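Long-range contacts in NAD-dependent formate dehydrogenase gamma subunit (Cupriavidus necator, PDB 6VW7), which carries a [2Fe-2S] cluster in a thioredoxin-like domain and, together with the beta subunit, probably passes electrons during NAD-dependent formate oxidation: residues 12-16 with 42-46; 35-39 with 72-76; 82-88 with 121-127. One frame throughout, in Å; residues are numbered along the deposited sequence. Where two conformers were deposited one is given.

Contact 1. Residues 12-16 with 42-46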
# COMPACT_ATOMS: atom_id res chain seq x y z
N ALA A 12 12.64 -7.17 29.60
CA ALA A 12 13.43 -6.46 28.60
C ALA A 12 14.90 -6.48 28.99
O ALA A 12 15.25 -6.28 30.16
CB ALA A 12 12.93 -5.03 28.42
N ASP A 13 15.76 -6.72 28.01
CA ASP A 13 17.19 -6.94 28.22
C ASP A 13 17.93 -5.62 28.04
O ASP A 13 18.23 -5.22 26.91
CB ASP A 13 17.71 -8.01 27.27
CG ASP A 13 19.11 -8.47 27.60
OD1 ASP A 13 19.94 -7.66 28.08
OD2 ASP A 13 19.39 -9.67 27.37
N ALA A 14 18.24 -4.96 29.15
CA ALA A 14 18.89 -3.66 29.10
C ALA A 14 20.23 -3.73 28.39
O ALA A 14 20.57 -2.83 27.63
CB ALA A 14 19.05 -3.10 30.52
N THR A 15 21.02 -4.79 28.64
CA THR A 15 22.33 -4.89 27.98
C THR A 15 22.18 -5.02 26.47
O THR A 15 22.90 -4.37 25.71
CB THR A 15 23.14 -6.08 28.54
OG1 THR A 15 23.18 -6.03 29.97
CG2 THR A 15 24.56 -6.03 28.03
N ARG A 16 21.25 -5.86 26.01
CA ARG A 16 21.03 -5.98 24.58
C ARG A 16 20.54 -4.66 23.98
O ARG A 16 20.91 -4.32 22.85
CB ARG A 16 20.06 -7.12 24.28
CG ARG A 16 20.69 -8.52 24.48
CD ARG A 16 20.40 -9.47 23.30
NE ARG A 16 19.91 -8.75 22.12
CZ ARG A 16 19.59 -9.33 20.96
NH1 ARG A 16 19.72 -10.64 20.82
NH2 ARG A 16 19.17 -8.59 19.95
N GLN A 42 12.50 -6.96 22.17
CA GLN A 42 12.08 -6.95 23.57
C GLN A 42 10.57 -6.92 23.75
O GLN A 42 10.09 -7.20 24.86
CB GLN A 42 12.68 -5.73 24.29
CG GLN A 42 14.14 -5.48 23.93
CD GLN A 42 15.02 -6.62 24.37
OE1 GLN A 42 14.94 -7.05 25.52
NE2 GLN A 42 15.87 -7.12 23.47
N GLY A 43 9.82 -6.56 22.71
CA GLY A 43 8.38 -6.49 22.77
C GLY A 43 7.83 -5.09 22.95
O GLY A 43 6.66 -4.86 22.65
N TYR A 44 8.65 -4.15 23.41
CA TYR A 44 8.22 -2.78 23.69
C TYR A 44 9.48 -1.94 23.86
O TYR A 44 10.59 -2.46 23.88
CB TYR A 44 7.34 -2.71 24.95
CG TYR A 44 8.03 -3.15 26.22
CD1 TYR A 44 8.34 -4.50 26.45
CD2 TYR A 44 8.39 -2.23 27.21
CE1 TYR A 44 8.99 -4.91 27.62
CE2 TYR A 44 9.03 -2.64 28.38
CZ TYR A 44 9.33 -3.98 28.58
OH TYR A 44 9.97 -4.38 29.73
N ILE A 45 9.29 -0.63 24.00
CA ILE A 45 10.43 0.23 24.28
C ILE A 45 10.33 0.65 25.75
O ILE A 45 9.48 1.49 26.09
CB ILE A 45 10.46 1.45 23.35
CG1 ILE A 45 10.63 1.00 21.90
CG2 ILE A 45 11.58 2.41 23.76
CD1 ILE A 45 9.49 1.39 21.06
N PRO A 46 11.18 0.12 26.63
CA PRO A 46 11.08 0.49 28.05
C PRO A 46 11.53 1.92 28.26
O PRO A 46 12.42 2.42 27.57
CB PRO A 46 12.03 -0.49 28.75
CG PRO A 46 12.56 -1.42 27.67
CD PRO A 46 12.33 -0.77 26.36
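Ala12 and Gln42 mark the closest approach of the two backbones, their CA atoms 5.2 Å apart. Ala12 and Asp13 are still extended, and the chain turns helical at Ala14. Gln42 is the last residue of helix 31-42, and Gly43 leaves the helical conformation with a positive phi of 100°, a backbone angle at which any side chain would collide with the carbonyl of Gln42, so glycine fits. The loop then runs out through Tyr44 and Ile45 to Pro46.

One hydrogen bond spans the gap. Asp13 N donates to Gln42 OE1 at 2.6 Å, almost straight at the hydrogen, although the NH comes from above the amide carbonyl plane of the glutamine. Gln42 reaches it because its chain folds back at chi2 (-64°), presenting OE1 to the incoming backbone, and its uncharged amide can meet a peptide NH without introducing a charge. The CB of Asp13 rests beside the same oxygen, 3.4 Å from OE1.

Next to this bond, the methyl of Ala12 touches Tyr44 and Pro46 at the surface. Its CB meets the phenol end of Tyr44 obliquely, 3.3 Å from the hydroxyl OH, and lies 3.7 Å from Pro46 CG; a residue this small lets the tyrosine and the proline ring both come close. Ile17 of helix 14-24 also packs on Gln42 and Pro46.

The Asp13 carboxylate turns away from Gln42 and into its own helix. There OD1 accepts the NH of Arg16 at 3.0 Å, the NH approaching from above the carboxylate plane. Asp13 thus serves twice, its backbone NH tied to the end of helix 31-42 and its side chain forming the N-cap of helix 14-24, a classic aspartate role at a helix start.

Contact 2. Residues 35-39 with 72-76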
# COMPACT_ATOMS: atom_id res chain seq x y z
N LEU A 35 14.31 2.17 17.46
CA LEU A 35 13.07 1.88 18.18
C LEU A 35 12.43 0.60 17.66
O LEU A 35 11.90 -0.20 18.45
CB LEU A 35 12.10 3.06 18.06
CG LEU A 35 12.51 4.35 18.77
CD1 LEU A 35 11.51 5.52 18.48
CD2 LEU A 35 12.63 4.13 20.26
N HIS A 36 12.46 0.38 16.34
CA HIS A 36 11.96 -0.87 15.76
C HIS A 36 12.73 -2.08 16.29
O HIS A 36 12.13 -3.11 16.64
CB HIS A 36 12.06 -0.82 14.24
CG HIS A 36 10.93 -0.07 13.59
ND1 HIS A 36 9.61 -0.39 13.80
CD2 HIS A 36 10.94 0.99 12.74
CE1 HIS A 36 8.85 0.43 13.09
NE2 HIS A 36 9.63 1.28 12.45
N GLU A 37 14.06 -2.01 16.32
CA GLU A 37 14.83 -3.18 16.75
C GLU A 37 14.61 -3.50 18.23
O GLU A 37 14.52 -4.67 18.61
CB GLU A 37 16.32 -2.98 16.46
CG GLU A 37 17.21 -4.21 16.80
CD GLU A 37 16.96 -5.42 15.90
OE1 GLU A 37 16.14 -5.33 14.96
OE2 GLU A 37 17.60 -6.48 16.15
N ILE A 38 14.52 -2.47 19.07
CA ILE A 38 14.19 -2.67 20.48
C ILE A 38 12.81 -3.32 20.62
O ILE A 38 12.66 -4.35 21.29
CB ILE A 38 14.25 -1.34 21.26
CG1 ILE A 38 15.66 -0.75 21.21
CG2 ILE A 38 13.83 -1.58 22.71
CD1 ILE A 38 15.78 0.65 21.86
N GLN A 39 11.79 -2.74 19.98
CA GLN A 39 10.45 -3.32 20.05
C GLN A 39 10.41 -4.72 19.45
O GLN A 39 9.71 -5.60 19.97
CB GLN A 39 9.43 -2.40 19.35
CG GLN A 39 7.99 -2.93 19.39
CD GLN A 39 6.96 -1.82 19.38
OE1 GLN A 39 7.02 -0.89 20.19
NE2 GLN A 39 5.99 -1.92 18.47
N HIS A 72 2.05 5.50 16.54
CA HIS A 72 1.16 4.51 17.13
C HIS A 72 1.73 3.10 17.10
O HIS A 72 1.31 2.26 17.89
CB HIS A 72 -0.19 4.53 16.39
CG HIS A 72 -0.93 5.83 16.51
ND1 HIS A 72 -1.48 6.48 15.42
CD2 HIS A 72 -1.23 6.59 17.59
CE1 HIS A 72 -2.07 7.59 15.82
NE2 HIS A 72 -1.94 7.68 17.14
N HIS A 73 2.65 2.82 16.18
CA HIS A 73 3.19 1.47 16.12
C HIS A 73 3.95 1.11 17.39
O HIS A 73 3.93 -0.05 17.81
CB HIS A 73 4.09 1.31 14.88
CG HIS A 73 4.76 -0.02 14.78
ND1 HIS A 73 4.12 -1.14 14.30
CD2 HIS A 73 6.01 -0.41 15.11
CE1 HIS A 73 4.95 -2.17 14.34
NE2 HIS A 73 6.11 -1.75 14.82
N PHE A 74 4.58 2.09 18.04
CA PHE A 74 5.49 1.81 19.16
C PHE A 74 4.71 1.69 20.47
O PHE A 74 3.84 2.51 20.75
CB PHE A 74 6.54 2.92 19.29
CG PHE A 74 7.50 2.98 18.12
CD1 PHE A 74 8.10 1.83 17.64
CD2 PHE A 74 7.79 4.19 17.51
CE1 PHE A 74 8.98 1.88 16.57
CE2 PHE A 74 8.66 4.25 16.44
CZ PHE A 74 9.25 3.11 15.95
N ARG A 75 5.02 0.68 21.27
CA ARG A 75 4.39 0.55 22.57
C ARG A 75 5.45 0.64 23.66
O ARG A 75 6.59 0.22 23.47
CB ARG A 75 3.58 -0.75 22.70
CG ARG A 75 4.24 -2.02 22.21
CD ARG A 75 3.25 -3.19 22.26
NE ARG A 75 2.18 -3.07 21.27
CZ ARG A 75 0.90 -2.82 21.56
NH1 ARG A 75 0.50 -2.67 22.81
NH2 ARG A 75 0.02 -2.73 20.58
N GLN A 76 5.06 1.23 24.78
CA GLN A 76 5.95 1.43 25.92
C GLN A 76 5.73 0.43 27.04
O GLN A 76 6.40 0.52 28.07
CB GLN A 76 5.79 2.86 26.45
CG GLN A 76 6.33 3.89 25.48
CD GLN A 76 6.10 5.32 25.92
OE1 GLN A 76 7.03 6.01 26.34
NE2 GLN A 76 4.85 5.78 25.81
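Gln39 and the backbone around Phe74 form the polar core of this contact, in which helix 31-42 meets the connecting loop that leads to the thioredoxin-like sheet; beside it His36, His73 and Phe74 make an aromatic cluster.

Two hydrogen bonds use both ends of one amide. Gln39 OE1 accepts from Arg75 N at 2.8 Å, while NE2 donates to His73 O at 2.9 Å. The glutamine thus grips the loop on both sides of Phe74, and a carboxamide suits the place because it offers a donor and an acceptor side by side. Its extended chain, CG trans to the backbone N (chi1 -179°), carries the amide out from the helix. The guanidinium of Arg75, modelled in two conformers, extends toward Glu124; a salt bridge is likely, but its short modelled distance leaves the detail doubtful.

The rings lie next to this grip. Gln39 NE2 sits over one face of His73, amide and ring planes 28° apart. The edge of Phe74 points toward the face of His36, centroids 5.0 Å apart, whereas His36 and His73 meet obliquely. Gly266 and Ala267 of the beta subunit pack on His36 and Phe74.

Apolar packing completes the contact: the buried Leu35 lies over one face of Phe74. Its CB makes a CH-pi contact 3.9 Å from the ring centroid, and its CD1 approaches Phe74 CE2 at 3.7 Å.

Contact 3. Residues 82-88 with 121-127. With FES (Fe2/s2 (inorganic) cluster), chain E.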
# COMPACT_ATOMS: atom_id res chain seq x y z
N HIS A 82 -0.51 -12.27 21.92
CA HIS A 82 -0.81 -12.02 20.52
C HIS A 82 -1.45 -10.65 20.35
O HIS A 82 -2.39 -10.31 21.08
CB HIS A 82 -1.74 -13.10 19.96
CG HIS A 82 -1.20 -14.49 20.12
ND1 HIS A 82 -0.20 -14.99 19.31
CD2 HIS A 82 -1.53 -15.48 20.98
CE1 HIS A 82 0.07 -16.23 19.68
NE2 HIS A 82 -0.72 -16.55 20.69
N VAL A 83 -0.95 -9.87 19.39
CA VAL A 83 -1.57 -8.61 19.00
C VAL A 83 -2.43 -8.89 17.78
O VAL A 83 -1.92 -9.23 16.70
CB VAL A 83 -0.53 -7.52 18.70
CG1 VAL A 83 -1.23 -6.26 18.24
CG2 VAL A 83 0.32 -7.24 19.91
N VAL A 84 -3.74 -8.78 17.95
CA VAL A 84 -4.70 -8.97 16.88
C VAL A 84 -5.12 -7.59 16.39
O VAL A 84 -5.72 -6.83 17.15
CB VAL A 84 -5.92 -9.77 17.36
CG1 VAL A 84 -6.93 -9.93 16.23
CG2 VAL A 84 -5.49 -11.12 17.90
N GLN A 85 -4.75 -7.25 15.15
CA GLN A 85 -5.12 -5.97 14.52
C GLN A 85 -6.32 -6.18 13.62
O GLN A 85 -6.28 -7.02 12.72
CB GLN A 85 -3.96 -5.39 13.70
CG GLN A 85 -2.68 -5.17 14.50
CD GLN A 85 -1.54 -4.73 13.61
OE1 GLN A 85 -1.53 -3.62 13.12
NE2 GLN A 85 -0.56 -5.60 13.42
N VAL A 86 -7.38 -5.40 13.86
CA VAL A 86 -8.60 -5.43 13.06
C VAL A 86 -8.65 -4.14 12.23
O VAL A 86 -8.62 -3.03 12.78
CB VAL A 86 -9.85 -5.55 13.95
CG1 VAL A 86 -11.13 -5.55 13.11
CG2 VAL A 86 -9.74 -6.80 14.84
N CYS A 87 -8.74 -4.29 10.91
CA CYS A 87 -8.78 -3.12 10.05
C CYS A 87 -10.09 -2.37 10.22
O CYS A 87 -11.17 -2.98 10.23
CB CYS A 87 -8.57 -3.49 8.59
SG CYS A 87 -8.59 -1.98 7.57
N ARG A 88 -10.00 -1.05 10.37
CA ARG A 88 -11.14 -0.18 10.58
C ARG A 88 -11.37 0.79 9.43
O ARG A 88 -12.25 1.65 9.52
CB ARG A 88 -10.96 0.61 11.88
CG ARG A 88 -11.08 -0.19 13.18
CD ARG A 88 -11.29 0.80 14.32
NE ARG A 88 -12.40 1.71 14.01
CZ ARG A 88 -12.40 3.01 14.29
NH1 ARG A 88 -11.37 3.58 14.91
NH2 ARG A 88 -13.45 3.76 13.96
N VAL A 121 -4.50 -12.00 24.31
CA VAL A 121 -4.76 -11.21 23.12
C VAL A 121 -4.77 -9.74 23.48
O VAL A 121 -5.40 -9.34 24.46
CB VAL A 121 -6.10 -11.61 22.46
CG1 VAL A 121 -6.51 -10.58 21.39
CG2 VAL A 121 -6.01 -12.99 21.85
N THR A 122 -4.05 -8.94 22.69
CA THR A 122 -4.19 -7.48 22.69
C THR A 122 -4.91 -7.09 21.41
O THR A 122 -4.45 -7.42 20.31
CB THR A 122 -2.83 -6.79 22.79
OG1 THR A 122 -2.26 -7.03 24.08
CG2 THR A 122 -2.97 -5.29 22.57
N LEU A 123 -6.03 -6.38 21.55
CA LEU A 123 -6.85 -5.95 20.43
C LEU A 123 -6.46 -4.54 20.02
O LEU A 123 -6.52 -3.61 20.84
CB LEU A 123 -8.33 -6.02 20.81
CG LEU A 123 -9.35 -5.67 19.73
CD1 LEU A 123 -9.26 -6.67 18.60
CD2 LEU A 123 -10.74 -5.68 20.35
N GLU A 124 -6.05 -4.37 18.76
CA GLU A 124 -5.62 -3.08 18.23
C GLU A 124 -6.33 -2.77 16.92
O GLU A 124 -6.57 -3.68 16.11
CB GLU A 124 -4.10 -3.07 17.97
CG GLU A 124 -3.24 -3.23 19.21
CD GLU A 124 -3.02 -1.93 19.96
OE1 GLU A 124 -3.61 -0.89 19.58
OE2 GLU A 124 -2.25 -1.94 20.94
N PRO A 125 -6.65 -1.50 16.66
CA PRO A 125 -7.11 -1.13 15.32
C PRO A 125 -5.92 -0.93 14.41
O PRO A 125 -4.81 -0.62 14.84
CB PRO A 125 -7.87 0.18 15.56
CG PRO A 125 -7.10 0.83 16.68
CD PRO A 125 -6.51 -0.32 17.53
N VAL A 126 -6.15 -1.16 13.13
CA VAL A 126 -5.20 -0.80 12.08
C VAL A 126 -6.00 -0.15 10.97
O VAL A 126 -7.19 -0.42 10.80
CB VAL A 126 -4.40 -2.03 11.58
CG1 VAL A 126 -5.34 -3.09 10.99
CG2 VAL A 126 -3.31 -1.63 10.59
N TYR A 127 -5.36 0.76 10.23
CA TYR A 127 -6.04 1.55 9.20
C TYR A 127 -5.46 1.16 7.84
O TYR A 127 -4.55 1.79 7.31
CB TYR A 127 -5.91 3.06 9.52
CG TYR A 127 -6.62 3.33 10.84
CD1 TYR A 127 -8.00 3.42 10.90
CD2 TYR A 127 -5.91 3.38 12.04
CE1 TYR A 127 -8.66 3.61 12.12
CE2 TYR A 127 -6.56 3.58 13.25
CZ TYR A 127 -7.92 3.69 13.29
OH TYR A 127 -8.55 3.87 14.50
FE1 FES E . -8.92 -2.77 5.34
FE2 FES E . -7.46 -1.86 3.26
S1 FES E . -7.23 -3.81 4.33
S2 FES E . -9.31 -0.97 4.18
O HOH W 1 -2.23 -1.21 14.34
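Six backbone hydrogen bonds join strand 82-87 to strand 121-126, from Thr122 N to His82 O at 2.7 Å at one end to Arg88 N with Val126 O at 2.9 Å at the other. In this parallel ladder Val84 and Val86 bond to the other strand through both N and O, as do Thr122, Glu124 and Val126. Pro125, which has no NH, falls at a position whose bonding groups face away from strand 82-87. Where strand 82-87 runs out, Cys87 SG binds FE1 of the [2Fe-2S] cluster at 2.4 Å, directed off the strand because SG stands opposite the backbone N (chi1 -179°). Cys92 also binds iron of the cluster, and Cys128 and Cys132 complete the set of binding cysteines. A water links the Gln85 side chain to the backbone of the other strand, donating to Gln85 OE1 at 2.8 Å and to Pro125 O at 2.7 Å.

The connection, chiefly helix 97-108 with the short helix 90-94 and strand 114-115 beside it, makes this a beta-alpha-beta crossover of the thioredoxin-like fold, with the cluster at the C-terminal ends of the strands. The face bearing Val84, Val86, Val121 and Leu123 turns to helices: Leu100 and Leu108 of helix 97-108, and Phe153 of helix 150-160, pack there. Beta-branched valines suit an extended backbone and fill this face; Val84 CG2 lies 3.7 Å from Val121 CG1, and Val86 CG2 lies 3.8 Å from Leu123 CD1.

On the other face Val126 CG1 sits 4.0 Å from Cys87 CB, an apolar neighbour at the cluster ligand, while Gln85 crosses Val126 at about a right angle. Beyond the strands, Arg88 lies alongside Pro125 and Tyr127, its guanidinium salt-bridged to Glu436 of the beta subunit and its CD packed on Pro125 CB.

In the fold
From the N terminus, contact 1 closes a loop from residues 12-16 through helices 14-24 and 31-42 to the turn at 42-46. Contact 2 opens inside that loop, on helix 31-42, and ends at 72-76, so the two cross. They also touch, through a probable backbone hydrogen bond between Ile45 N and Arg75 O, which ties the turn after helix 31-42 to the connecting loop. Contact 3 follows in series, joining strands 82-87 and 121-126 into the thioredoxin-like sheet that presents the cluster. Contacts 2 and 3 meet at Arg75 and Glu124, an apparent salt bridge whose geometry is doubtful, where the connecting loop comes up to the sheet.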